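Local coordinates for membrane lipoprotein TpN32 (Treponema pallidum, PDB 1XS5) that binds L-methionine in a cleft between two lobes and, as a periplasmic-binding-protein-type lipoprotein, probably delivers it to a membrane transporter, at residues H14-L18 with N55-H59; V7-S11 with F37-L43; I20-V25 with A218-V224; E83-L87 with R115-L120. All blocks are in the same frame, centred on the assembly; numbering follows the deposited sequence.

Contact 1: residues H14-L18 with N55-H59. With MET (methionine), chain B.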
loop_
_atom_site.group_PDB
_atom_site.type_symbol
_atom_site.label_atom_id
_atom_site.label_comp_id
_atom_site.label_asym_id
_atom_site.label_seq_id
_atom_site.Cartn_x
_atom_site.Cartn_y
_atom_site.Cartn_z
ATOM N N HIS A 14 -3.938 5.105 6.965
ATOM C CA HIS A 14 -3.800 6.447 6.412
ATOM C C HIS A 14 -4.834 7.404 6.974
ATOM O O HIS A 14 -4.550 8.600 7.175
ATOM C CB HIS A 14 -3.924 6.402 4.867
ATOM C CG HIS A 14 -3.007 5.402 4.227
ATOM N ND1 HIS A 14 -3.029 4.060 4.550
ATOM C CD2 HIS A 14 -2.013 5.557 3.326
ATOM C CE1 HIS A 14 -2.081 3.434 3.875
ATOM N NE2 HIS A 14 -1.451 4.318 3.127
ATOM N N ALA A 15 -6.033 6.896 7.220
ATOM C CA ALA A 15 -7.110 7.776 7.724
ATOM C C ALA A 15 -6.765 8.368 9.079
ATOM O O ALA A 15 -6.940 9.554 9.301
ATOM C CB ALA A 15 -8.438 7.011 7.793
ATOM N N ARG A 16 -6.309 7.539 10.016
ATOM C CA ARG A 16 -5.924 8.082 11.312
ATOM C C ARG A 16 -4.768 9.102 11.174
ATOM O O ARG A 16 -4.763 10.128 11.851
ATOM C CB ARG A 16 -5.537 6.924 12.239
ATOM C CG ARG A 16 -5.396 7.340 13.664
ATOM C CD ARG A 16 -6.750 7.777 14.214
ATOM N NE ARG A 16 -6.599 8.309 15.566
ATOM C CZ ARG A 16 -7.566 8.913 16.251
ATOM N NH1 ARG A 16 -8.776 9.065 15.704
ATOM N NH2 ARG A 16 -7.318 9.369 17.478
ATOM N N LEU A 17 -3.799 8.821 10.304
ATOM C CA LEU A 17 -2.665 9.722 10.103
ATOM C C LEU A 17 -3.148 11.075 9.523
ATOM O O LEU A 17 -2.621 12.152 9.831
ATOM C CB LEU A 17 -1.646 9.065 9.141
ATOM C CG LEU A 17 -1.028 7.735 9.600
ATOM C CD1 LEU A 17 -0.143 7.170 8.496
ATOM C CD2 LEU A 17 -0.177 7.971 10.889
ATOM N N LEU A 18 -4.167 11.036 8.676
ATOM C CA LEU A 18 -4.694 12.283 8.114
ATOM C C LEU A 18 -5.477 13.074 9.179
ATOM O O LEU A 18 -5.574 14.300 9.105
ATOM C CB LEU A 18 -5.603 11.951 6.931
ATOM C CG LEU A 18 -4.817 11.564 5.666
ATOM C CD1 LEU A 18 -5.810 11.221 4.579
ATOM C CD2 LEU A 18 -3.933 12.674 5.204
ATOM N N ASN A 55 -4.007 12.972 -2.484
ATOM C CA ASN A 55 -4.517 11.726 -1.957
ATOM C C ASN A 55 -3.424 11.040 -1.220
ATOM O O ASN A 55 -2.233 11.377 -1.378
ATOM C CB ASN A 55 -5.199 10.789 -2.994
ATOM C CG ASN A 55 -4.283 10.235 -4.062
ATOM O OD1 ASN A 55 -3.113 9.827 -3.818
ATOM N ND2 ASN A 55 -4.840 10.147 -5.294
ATOM N N PHE A 56 -3.828 10.124 -0.347
ATOM C CA PHE A 56 -2.828 9.428 0.458
ATOM C C PHE A 56 -3.237 7.966 0.625
ATOM O O PHE A 56 -3.990 7.599 1.539
ATOM C CB PHE A 56 -2.696 10.155 1.813
ATOM C CG PHE A 56 -1.680 9.518 2.771
ATOM C CD1 PHE A 56 -0.446 9.083 2.317
ATOM C CD2 PHE A 56 -1.952 9.404 4.103
ATOM C CE1 PHE A 56 0.487 8.547 3.216
ATOM C CE2 PHE A 56 -1.025 8.881 4.978
ATOM C CZ PHE A 56 0.180 8.458 4.523
ATOM N N PHE A 57 -2.743 7.110 -0.273
ATOM C CA PHE A 57 -3.103 5.682 -0.180
ATOM C C PHE A 57 -2.191 4.713 -0.936
ATOM O O PHE A 57 -2.339 3.518 -0.775
ATOM C CB PHE A 57 -4.505 5.450 -0.760
ATOM C CG PHE A 57 -4.521 5.396 -2.280
ATOM C CD1 PHE A 57 -4.443 6.562 -3.040
ATOM C CD2 PHE A 57 -4.616 4.170 -2.943
ATOM C CE1 PHE A 57 -4.474 6.511 -4.453
ATOM C CE2 PHE A 57 -4.648 4.097 -4.336
ATOM C CZ PHE A 57 -4.584 5.270 -5.099
ATOM N N GLN A 58 -1.233 5.228 -1.721
ATOM C CA GLN A 58 -0.450 4.356 -2.578
ATOM C C GLN A 58 1.053 4.574 -2.476
ATOM O O GLN A 58 1.501 5.523 -1.817
ATOM C CB GLN A 58 -0.859 4.632 -4.031
ATOM C CG GLN A 58 -0.280 6.011 -4.569
ATOM C CD GLN A 58 -1.031 6.603 -5.788
ATOM O OE1 GLN A 58 -1.134 5.994 -6.829
ATOM N NE2 GLN A 58 -1.538 7.792 -5.628
ATOM N N HIS A 59 1.800 3.705 -3.168
ATOM C CA HIS A 59 3.255 3.863 -3.234
ATOM C C HIS A 59 3.620 4.361 -4.667
ATOM O O HIS A 59 2.753 4.423 -5.547
ATOM C CB HIS A 59 3.964 2.545 -2.866
ATOM C CG HIS A 59 3.380 1.323 -3.500
ATOM N ND1 HIS A 59 3.320 1.129 -4.862
ATOM C CD2 HIS A 59 2.890 0.195 -2.945
ATOM C CE1 HIS A 59 2.826 -0.065 -5.119
ATOM N NE2 HIS A 59 2.558 -0.653 -3.967
HETATM N N MET B . -0.992 0.730 1.610
HETATM C CA MET B . -0.663 -0.120 0.407
HETATM C C MET B . 0.688 -0.858 0.524
HETATM O O MET B . 0.744 -2.077 0.230
HETATM C CB MET B . -0.633 0.750 -0.869
HETATM C CG MET B . -0.601 -0.093 -2.127
HETATM S SD MET B . -0.520 0.860 -3.661
HETATM C CE MET B . -2.297 1.330 -3.790
HETATM O OXT MET B . 1.681 -0.200 0.907
#

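Contact 2: residues V7-S11 with F37-L43. With MET (methionine), chain B.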
loop_
_atom_site.group_PDB
_atom_site.type_symbol
_atom_site.label_atom_id
_atom_site.label_comp_id
_atom_site.label_asym_id
_atom_site.label_seq_id
_atom_site.Cartn_x
_atom_site.Cartn_y
_atom_site.Cartn_z
ATOM N N VAL A 7 -8.344 15.770 0.764
ATOM C CA VAL A 7 -7.305 14.757 0.618
ATOM C C VAL A 7 -8.063 13.432 0.574
ATOM O O VAL A 7 -8.804 13.121 1.504
ATOM C CB VAL A 7 -6.300 14.764 1.803
ATOM C CG1 VAL A 7 -7.065 14.804 3.126
ATOM C CG2 VAL A 7 -5.376 13.489 1.739
ATOM N N GLY A 8 -7.896 12.683 -0.521
ATOM C CA GLY A 8 -8.566 11.390 -0.664
ATOM C C GLY A 8 -7.862 10.296 0.128
ATOM O O GLY A 8 -6.612 10.232 0.155
ATOM N N VAL A 9 -8.645 9.451 0.790
ATOM C CA VAL A 9 -8.064 8.332 1.574
ATOM C C VAL A 9 -8.917 7.090 1.273
ATOM O O VAL A 9 -10.081 7.222 0.900
ATOM C CB VAL A 9 -8.081 8.671 3.116
ATOM C CG1 VAL A 9 -9.513 8.557 3.668
ATOM C CG2 VAL A 9 -7.113 7.766 3.880
ATOM N N LEU A 10 -8.337 5.904 1.473
ATOM C CA LEU A 10 -8.980 4.632 1.250
ATOM C C LEU A 10 -9.353 3.926 2.546
ATOM O O LEU A 10 -10.429 3.345 2.655
ATOM C CB LEU A 10 -8.005 3.724 0.474
ATOM C CG LEU A 10 -8.403 2.312 0.041
ATOM C CD1 LEU A 10 -9.539 2.389 -0.969
ATOM C CD2 LEU A 10 -7.187 1.668 -0.632
ATOM N N SER A 11 -8.449 3.952 3.526
ATOM C CA SER A 11 -8.691 3.214 4.768
ATOM C C SER A 11 -7.620 3.486 5.816
ATOM O O SER A 11 -6.738 4.340 5.651
ATOM C CB SER A 11 -8.611 1.707 4.467
ATOM O OG SER A 11 -7.235 1.321 4.234
ATOM N N PHE A 37 -12.827 7.204 -0.174
ATOM C CA PHE A 37 -13.090 6.508 -1.428
ATOM C C PHE A 37 -13.061 5.009 -1.234
ATOM O O PHE A 37 -12.604 4.542 -0.206
ATOM C CB PHE A 37 -12.010 6.884 -2.447
ATOM C CG PHE A 37 -12.160 8.275 -3.001
ATOM C CD1 PHE A 37 -11.721 9.376 -2.284
ATOM C CD2 PHE A 37 -12.745 8.470 -4.244
ATOM C CE1 PHE A 37 -11.856 10.661 -2.797
ATOM C CE2 PHE A 37 -12.900 9.750 -4.782
ATOM C CZ PHE A 37 -12.460 10.846 -4.064
ATOM N N THR A 38 -13.490 4.245 -2.246
ATOM C CA THR A 38 -13.504 2.799 -2.129
ATOM C C THR A 38 -12.579 2.087 -3.099
ATOM O O THR A 38 -12.438 0.875 -3.048
ATOM C CB THR A 38 -14.938 2.229 -2.359
ATOM O OG1 THR A 38 -15.324 2.434 -3.727
ATOM C CG2 THR A 38 -15.930 2.939 -1.497
ATOM N N ASN A 39 -11.965 2.795 -4.027
ATOM C CA ASN A 39 -11.075 2.070 -4.918
ATOM C C ASN A 39 -9.935 2.875 -5.413
ATOM O O ASN A 39 -9.990 4.104 -5.401
ATOM C CB ASN A 39 -11.815 1.389 -6.069
ATOM C CG ASN A 39 -12.397 2.353 -7.051
ATOM O OD1 ASN A 39 -11.746 2.760 -8.028
ATOM N ND2 ASN A 39 -13.655 2.721 -6.815
ATOM N N TYR A 40 -8.879 2.163 -5.797
ATOM C CA TYR A 40 -7.644 2.805 -6.234
ATOM C C TYR A 40 -7.767 3.797 -7.415
ATOM O O TYR A 40 -7.220 4.923 -7.379
ATOM C CB TYR A 40 -6.589 1.744 -6.601
ATOM C CG TYR A 40 -6.172 0.749 -5.520
ATOM C CD1 TYR A 40 -6.243 1.052 -4.154
ATOM C CD2 TYR A 40 -5.594 -0.482 -5.888
ATOM C CE1 TYR A 40 -5.729 0.153 -3.177
ATOM C CE2 TYR A 40 -5.086 -1.400 -4.916
ATOM C CZ TYR A 40 -5.149 -1.071 -3.570
ATOM O OH TYR A 40 -4.551 -1.930 -2.664
ATOM N N VAL A 41 -8.472 3.385 -8.455
ATOM C CA VAL A 41 -8.589 4.226 -9.630
ATOM C C VAL A 41 -9.363 5.505 -9.360
ATOM O O VAL A 41 -8.956 6.594 -9.777
ATOM C CB VAL A 41 -9.217 3.408 -10.780
ATOM C CG1 VAL A 41 -9.502 4.320 -11.989
ATOM C CG2 VAL A 41 -8.233 2.257 -11.170
ATOM N N ALA A 42 -10.459 5.376 -8.625
ATOM C CA ALA A 42 -11.260 6.561 -8.318
ATOM C C ALA A 42 -10.486 7.639 -7.563
ATOM O O ALA A 42 -10.696 8.865 -7.721
ATOM C CB ALA A 42 -12.491 6.119 -7.531
ATOM N N LEU A 43 -9.596 7.196 -6.680
ATOM C CA LEU A 43 -8.809 8.148 -5.907
ATOM C C LEU A 43 -7.861 8.949 -6.799
ATOM O O LEU A 43 -7.655 10.139 -6.589
ATOM C CB LEU A 43 -7.963 7.394 -4.848
ATOM C CG LEU A 43 -8.686 7.049 -3.532
ATOM C CD1 LEU A 43 -8.135 5.769 -2.877
ATOM C CD2 LEU A 43 -8.493 8.256 -2.602
HETATM N N MET B . -0.992 0.730 1.610
HETATM C CA MET B . -0.663 -0.120 0.407
HETATM C C MET B . 0.688 -0.858 0.524
HETATM O O MET B . 0.744 -2.077 0.230
HETATM C CB MET B . -0.633 0.750 -0.869
HETATM C CG MET B . -0.601 -0.093 -2.127
HETATM S SD MET B . -0.520 0.860 -3.661
HETATM C CE MET B . -2.297 1.330 -3.790
HETATM O OXT MET B . 1.681 -0.200 0.907
HETATM O O HOH W 1 -13.013 4.054 2.110
#

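Contact 3: residues I20-V25 with A218-V224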
loop_
_atom_site.group_PDB
_atom_site.type_symbol
_atom_site.label_atom_id
_atom_site.label_comp_id
_atom_site.label_asym_id
_atom_site.label_seq_id
_atom_site.Cartn_x
_atom_site.Cartn_y
_atom_site.Cartn_z
ATOM N N ILE A 20 -4.609 13.199 12.299
ATOM C CA ILE A 20 -3.612 13.854 13.137
ATOM C C ILE A 20 -3.144 15.080 12.375
ATOM O O ILE A 20 -2.969 16.160 12.951
ATOM C CB ILE A 20 -2.410 12.911 13.413
ATOM C CG1 ILE A 20 -2.881 11.762 14.310
ATOM C CG2 ILE A 20 -1.252 13.675 14.053
ATOM C CD1 ILE A 20 -1.863 10.650 14.437
ATOM N N ALA A 21 -2.971 14.912 11.068
ATOM C CA ALA A 21 -2.543 15.995 10.204
ATOM C C ALA A 21 -3.574 17.121 10.148
ATOM O O ALA A 21 -3.203 18.309 10.020
ATOM C CB ALA A 21 -2.299 15.477 8.799
ATOM N N LYS A 22 -4.849 16.734 10.182
ATOM C CA LYS A 22 -5.971 17.696 10.107
ATOM C C LYS A 22 -5.883 18.623 11.339
ATOM O O LYS A 22 -5.977 19.854 11.219
ATOM C CB LYS A 22 -7.303 16.933 10.078
ATOM C CG LYS A 22 -8.605 17.762 10.178
ATOM C CD LYS A 22 -9.808 16.786 10.088
ATOM C CE LYS A 22 -11.147 17.467 10.312
ATOM N NZ LYS A 22 -11.300 18.648 9.423
ATOM N N GLU A 23 -5.704 18.037 12.508
ATOM C CA GLU A 23 -5.559 18.870 13.704
ATOM C C GLU A 23 -4.377 19.818 13.594
ATOM O O GLU A 23 -4.486 20.995 13.907
ATOM C CB GLU A 23 -5.357 18.016 14.938
ATOM C CG GLU A 23 -6.503 17.078 15.217
ATOM C CD GLU A 23 -6.427 16.553 16.632
ATOM O OE1 GLU A 23 -5.294 16.561 17.160
ATOM O OE2 GLU A 23 -7.468 16.137 17.204
ATOM N N GLU A 24 -3.252 19.314 13.116
ATOM C CA GLU A 24 -2.073 20.133 13.017
ATOM C C GLU A 24 -2.128 21.295 12.051
ATOM O O GLU A 24 -1.647 22.388 12.375
ATOM C CB GLU A 24 -0.855 19.265 12.661
ATOM C CG GLU A 24 -0.396 18.357 13.760
ATOM C CD GLU A 24 0.060 19.116 15.024
ATOM O OE1 GLU A 24 0.758 20.171 14.915
ATOM O OE2 GLU A 24 -0.280 18.622 16.122
ATOM N N VAL A 25 -2.689 21.091 10.865
ATOM C CA VAL A 25 -2.720 22.179 9.906
ATOM C C VAL A 25 -3.833 23.189 10.217
ATOM O O VAL A 25 -3.860 24.314 9.665
ATOM C CB VAL A 25 -2.825 21.663 8.471
ATOM C CG1 VAL A 25 -1.562 20.799 8.146
ATOM C CG2 VAL A 25 -4.132 20.854 8.284
ATOM N N ALA A 218 3.255 17.754 8.239
ATOM C CA ALA A 218 2.532 17.168 9.357
ATOM C C ALA A 218 2.548 15.642 9.297
ATOM O O ALA A 218 2.603 14.941 10.343
ATOM C CB ALA A 218 1.062 17.684 9.334
ATOM N N LEU A 219 2.494 15.098 8.079
ATOM C CA LEU A 219 2.475 13.627 7.987
ATOM C C LEU A 219 3.859 13.067 8.329
ATOM O O LEU A 219 3.987 11.964 8.862
ATOM C CB LEU A 219 2.021 13.185 6.583
ATOM C CG LEU A 219 0.488 13.305 6.346
ATOM C CD1 LEU A 219 0.151 12.985 4.902
ATOM C CD2 LEU A 219 -0.236 12.360 7.250
ATOM N N CYS A 220 4.892 13.851 8.070
ATOM C CA CYS A 220 6.250 13.393 8.344
ATOM C C CYS A 220 6.821 13.898 9.661
ATOM O O CYS A 220 8.017 13.729 9.937
ATOM C CB CYS A 220 7.144 13.868 7.235
ATOM S SG CYS A 220 6.705 13.152 5.683
ATOM N N GLY A 221 5.970 14.514 10.465
ATOM C CA GLY A 221 6.435 15.094 11.698
ATOM C C GLY A 221 6.572 14.189 12.885
ATOM O O GLY A 221 6.110 13.027 12.895
ATOM N N GLY A 222 7.201 14.763 13.911
ATOM C CA GLY A 222 7.432 14.047 15.168
ATOM C C GLY A 222 6.198 13.426 15.798
ATOM O O GLY A 222 6.251 12.318 16.321
ATOM N N ARG A 223 5.069 14.107 15.742
ATOM C CA ARG A 223 3.856 13.534 16.330
ATOM C C ARG A 223 3.355 12.267 15.565
ATOM O O ARG A 223 2.840 11.292 16.156
ATOM C CB ARG A 223 2.769 14.587 16.324
ATOM C CG ARG A 223 1.499 14.111 16.953
ATOM C CD ARG A 223 0.489 15.223 16.945
ATOM N NE ARG A 223 -0.819 14.759 17.404
ATOM C CZ ARG A 223 -1.932 15.488 17.337
ATOM N NH1 ARG A 223 -1.893 16.727 16.839
ATOM N NH2 ARG A 223 -3.086 14.967 17.732
ATOM N N VAL A 224 3.465 12.288 14.244
ATOM C CA VAL A 224 3.022 11.113 13.500
ATOM C C VAL A 224 4.028 9.996 13.730
ATOM O O VAL A 224 3.639 8.865 14.022
ATOM C CB VAL A 224 2.865 11.435 11.999
ATOM C CG1 VAL A 224 3.072 10.170 11.128
ATOM C CG2 VAL A 224 1.467 11.998 11.780
#

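Contact 4: residues E83-L87 with R115-L120. With MET (methionine), chain B.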
loop_
_atom_site.group_PDB
_atom_site.type_symbol
_atom_site.label_atom_id
_atom_site.label_comp_id
_atom_site.label_asym_id
_atom_site.label_seq_id
_atom_site.Cartn_x
_atom_site.Cartn_y
_atom_site.Cartn_z
ATOM N N GLU A 83 4.687 -0.005 4.791
ATOM C CA GLU A 83 3.745 -1.006 5.332
ATOM C C GLU A 83 4.263 -2.320 4.731
ATOM O O GLU A 83 3.912 -2.639 3.582
ATOM C CB GLU A 83 2.372 -0.787 4.698
ATOM C CG GLU A 83 1.316 -0.172 5.441
ATOM C CD GLU A 83 0.160 0.183 4.483
ATOM O OE1 GLU A 83 -0.374 -0.708 3.785
ATOM O OE2 GLU A 83 -0.175 1.369 4.422
ATOM N N PRO A 84 5.072 -3.087 5.468
ATOM C CA PRO A 84 5.571 -4.334 4.882
ATOM C C PRO A 84 4.496 -5.295 4.418
ATOM O O PRO A 84 3.474 -5.541 5.100
ATOM C CB PRO A 84 6.441 -4.950 5.995
ATOM C CG PRO A 84 6.829 -3.744 6.866
ATOM C CD PRO A 84 5.517 -2.948 6.871
ATOM N N LEU A 85 4.740 -5.817 3.217
ATOM C CA LEU A 85 3.850 -6.820 2.602
ATOM C C LEU A 85 4.297 -8.186 3.140
ATOM O O LEU A 85 5.513 -8.457 3.221
ATOM C CB LEU A 85 4.049 -6.810 1.099
ATOM C CG LEU A 85 3.165 -7.759 0.300
ATOM C CD1 LEU A 85 1.728 -7.235 0.383
ATOM C CD2 LEU A 85 3.621 -7.763 -1.140
ATOM N N ALA A 86 3.334 -9.042 3.499
ATOM C CA ALA A 86 3.665 -10.366 4.019
ATOM C C ALA A 86 2.731 -11.465 3.496
ATOM O O ALA A 86 1.615 -11.173 3.061
ATOM C CB ALA A 86 3.560 -10.349 5.572
ATOM N N LEU A 87 3.220 -12.698 3.557
ATOM C CA LEU A 87 2.445 -13.898 3.231
ATOM C C LEU A 87 1.868 -14.339 4.566
ATOM O O LEU A 87 2.591 -14.451 5.538
ATOM C CB LEU A 87 3.359 -15.011 2.705
ATOM C CG LEU A 87 2.734 -16.413 2.587
ATOM C CD1 LEU A 87 1.587 -16.460 1.563
ATOM C CD2 LEU A 87 3.838 -17.378 2.114
ATOM N N ARG A 115 5.032 -7.091 -6.823
ATOM C CA ARG A 115 5.616 -7.001 -5.483
ATOM C C ARG A 115 5.403 -8.298 -4.705
ATOM O O ARG A 115 6.322 -8.799 -4.033
ATOM C CB ARG A 115 4.947 -5.818 -4.772
ATOM C CG ARG A 115 5.474 -5.503 -3.400
ATOM C CD ARG A 115 4.612 -4.381 -2.835
ATOM N NE ARG A 115 5.003 -4.034 -1.476
ATOM C CZ ARG A 115 4.247 -3.264 -0.715
ATOM N NH1 ARG A 115 3.106 -2.839 -1.227
ATOM N NH2 ARG A 115 4.634 -2.889 0.503
ATOM N N ALA A 116 4.178 -8.832 -4.784
ATOM C CA ALA A 116 3.836 -10.067 -4.091
ATOM C C ALA A 116 4.585 -11.270 -4.715
ATOM O O ALA A 116 5.041 -12.161 -4.009
ATOM C CB ALA A 116 2.320 -10.300 -4.153
ATOM N N LEU A 117 4.704 -11.270 -6.045
ATOM C CA LEU A 117 5.421 -12.351 -6.745
ATOM C C LEU A 117 6.918 -12.343 -6.334
ATOM O O LEU A 117 7.511 -13.415 -6.144
ATOM C CB LEU A 117 5.242 -12.172 -8.266
ATOM C CG LEU A 117 3.802 -12.490 -8.759
ATOM C CD1 LEU A 117 3.661 -12.113 -10.278
ATOM C CD2 LEU A 117 3.495 -13.950 -8.570
ATOM N N ARG A 118 7.498 -11.147 -6.168
ATOM C CA ARG A 118 8.901 -11.047 -5.745
ATOM C C ARG A 118 9.093 -11.440 -4.256
ATOM O O ARG A 118 10.179 -11.876 -3.831
ATOM C CB ARG A 118 9.455 -9.663 -6.083
ATOM C CG ARG A 118 9.445 -9.473 -7.588
ATOM C CD ARG A 118 10.643 -8.743 -8.169
ATOM N NE ARG A 118 10.700 -8.867 -9.638
ATOM C CZ ARG A 118 10.049 -8.081 -10.502
ATOM N NH1 ARG A 118 9.270 -7.075 -10.067
ATOM N NH2 ARG A 118 10.182 -8.306 -11.809
ATOM N N LEU A 119 8.033 -11.305 -3.472
ATOM C CA LEU A 119 8.042 -11.765 -2.076
ATOM C C LEU A 119 8.092 -13.308 -2.087
ATOM O O LEU A 119 8.893 -13.931 -1.377
ATOM C CB LEU A 119 6.766 -11.266 -1.373
ATOM C CG LEU A 119 6.537 -11.705 0.074
ATOM C CD1 LEU A 119 5.463 -10.779 0.693
ATOM C CD2 LEU A 119 6.080 -13.206 0.118
ATOM N N LEU A 120 7.214 -13.933 -2.880
ATOM C CA LEU A 120 7.169 -15.406 -2.993
ATOM C C LEU A 120 8.484 -15.912 -3.607
ATOM O O LEU A 120 8.971 -16.963 -3.255
ATOM C CB LEU A 120 5.977 -15.822 -3.896
ATOM C CG LEU A 120 4.609 -15.468 -3.252
ATOM C CD1 LEU A 120 3.465 -15.842 -4.207
ATOM C CD2 LEU A 120 4.439 -16.218 -1.969
HETATM N N MET B . -0.992 0.730 1.610
HETATM C CA MET B . -0.663 -0.120 0.407
HETATM C C MET B . 0.688 -0.858 0.524
HETATM O O MET B . 0.744 -2.077 0.230
HETATM C CB MET B . -0.633 0.750 -0.869
HETATM C CG MET B . -0.601 -0.093 -2.127
HETATM S SD MET B . -0.520 0.860 -3.661
HETATM C CE MET B . -2.297 1.330 -3.790
HETATM O OXT MET B . 1.681 -0.200 0.907
HETATM O O HOH W 2 4.317 0.128 1.816
#

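Contact 1: residues H14-L18 with N55-H59
His-14 opens helix 14-26 and points its CA-to-CB bond at the strand. Its ring meets Phe-56 edge-to-face: the imidazole edge is turned to the phenyl face, with centroids 4.7 Å apart and planes at 59°. His-14 CD2 also lies 3.4 Å from Phe-56 O and 3.7 Å from Phe-57 CA, just where the chain turns a corner at Phe-57. One turn on, Leu-17 and Leu-18 both meet the phenyl along its CD2-CE2 edge, Leu-17 CD1 4.0 Å from Phe-56 CE2 and Leu-18 CG 3.9 Å from Phe-56 CD2. The helix thus packs on the sheet through Phe-56, as in the alternating beta-alpha layers of periplasmic binding proteins. At the corner Phe-57 O lies 3.3 Å from the methionine CB, and past it the face of the His-59 ring receives the sulfur, NE2 to SD 3.4 Å. No hydrogen bond joins the segments; His-14 NE2 pairs with Asn-198. Apolar and aromatic contacts probably help to place the His-14 ring, whose CE1 is 3.7 Å from the methionine N.

Contact 2: residues V7-S11 with F37-L43
Leu-10 lays its side chain over the start of helix 40-49, with CD2 3.3 Å from Tyr-40 CE1 at the edge of the phenol ring and CB 3.9 Å from Leu-43 CD1. The two segments follow the strands of a beta-alpha-beta crossover in a periplasmic-binding-protein lobe: strand 3-9 runs parallel to strand 30-36, and helix 14-26 connects them. Where the strands end, the backbones are still joined, Phe-37 N donating to Val-9 O at 2.9 Å with an N-H...O angle of 168°. Gly-8 faces Leu-43 and the Phe-37 ring, its C atom 3.5 Å from Leu-43 CD2 and its CA 4.0 Å from Phe-37 CE1; an ideal CB here would fall 2.8 Å from Leu-43 CD2, a clash, so the close approach depends on the missing side chain. The helix start is defined by Asn-39 at the N-cap, whose OD1 accepts from Ala-42 N at 3.0 Å. Tyr-40 then turns a ring face to the bound methionine, its CE1 3.7 Å from the ligand CE, so that this packing also shapes the pocket around the thioether. Between the two carbonyls a water lies 2.7 Å from Leu-10 O and 2.4 Å from Phe-37 O.

Contact 3: residues I20-V25 with A218-V224
Two alanines let the backbones come close: Ala-21 and Ala-218 face each other with CA atoms 5.3 Å apart and CB atoms 4.1 Å apart. Larger groups fill the space around this narrow point. Leu-219 reaches in beside Ala-21, its CD2 4.0 Å from Ala-21 CB, while Val-25 CG1 stands 4.2 Å from Ala-218 CB. Ile-20 is the main projection from helix 14-26, and its CG2 enters the space between Val-224 CG2, at 3.9 Å, and Arg-223 NE, at 3.5 Å, lying over one face of the guanidinium. The second segment spans two consecutive helices, 210-219 and 222-231, joined by a tight turn at Cys-220 and N-cap Gly-221, so helix 14-26 packs against a bend near the C-terminal end of the chain. Toward solvent, Arg-223 extends with chi1, chi2 and chi3 all t, spanning two acidic residues in a salt-bridge network: NH2 lies 2.8 Å from Glu-23 OE1, and NH1 lies 2.6 Å from Glu-24 OE2. Glu-24 OE1 has a second partner in Lys-27.

Contact 4: residues E83-L87 with R115-L120
Apolar contacts join the helix to the loop and the start of strand 86-88. Leu-85 sends CD2 to within 3.7 Å of Arg-115 CG and 4.1 Å of Ala-116 CB, and its CG lies 3.8 Å from Leu-119 CD1. Leu-87 continues the row, CB 4.2 Å from Leu-119 CD2 and CD2 4.3 Å from Leu-120 CD2. This is helix-on-sheet packing in the second lobe, where strand 86-88 lies beside strand 167-170. Polar contacts gather at the ligand end. Arg-115 NH2 gives a weak hydrogen bond to Glu-83 O (3.2 Å, N-H...O angle 120°) and a salt bridge to Glu-190, while the guanidinium rests one face on Leu-85 CB. A water accepts from Glu-83 N at 3.0 Å and lies 2.8 Å from the methionine OXT. The methionine N donates to Glu-83 OE1 at 2.7 Å, and Arg-115 NH1 to the methionine O at 2.9 Å; Asn-171 and Asn-198 supply further bonds. Acid for ammonium and guanidinium for carboxylate are complementary charges, consistent with recognition of a free amino acid.

In the fold
Contacts 1 and 2 interlock on the six-stranded sheet: their centres are about 9 Å apart, Phe-56 N lies 2.8 Å from Gly-8 O, and Phe-57 CE2 packs 3.4 Å from Tyr-40 CD1. Contact 3 shares helix 14-26 with contact 1, centres about 12 Å apart, but its Leu-219 side chain is about 13 Å from the methionine, well away from the pocket. Contact 4 lies on the other side of the chain's centre, about 20 Å from contact 1 between centres, yet the two touch, His-59 CD2 to Arg-115 NH1 at 3.5 Å. The methionine lies between them: Tyr-40 and His-59 border its thioether, His-14 lies by its amino group, and Glu-83 and Arg-115 bind its amino and carboxylate groups.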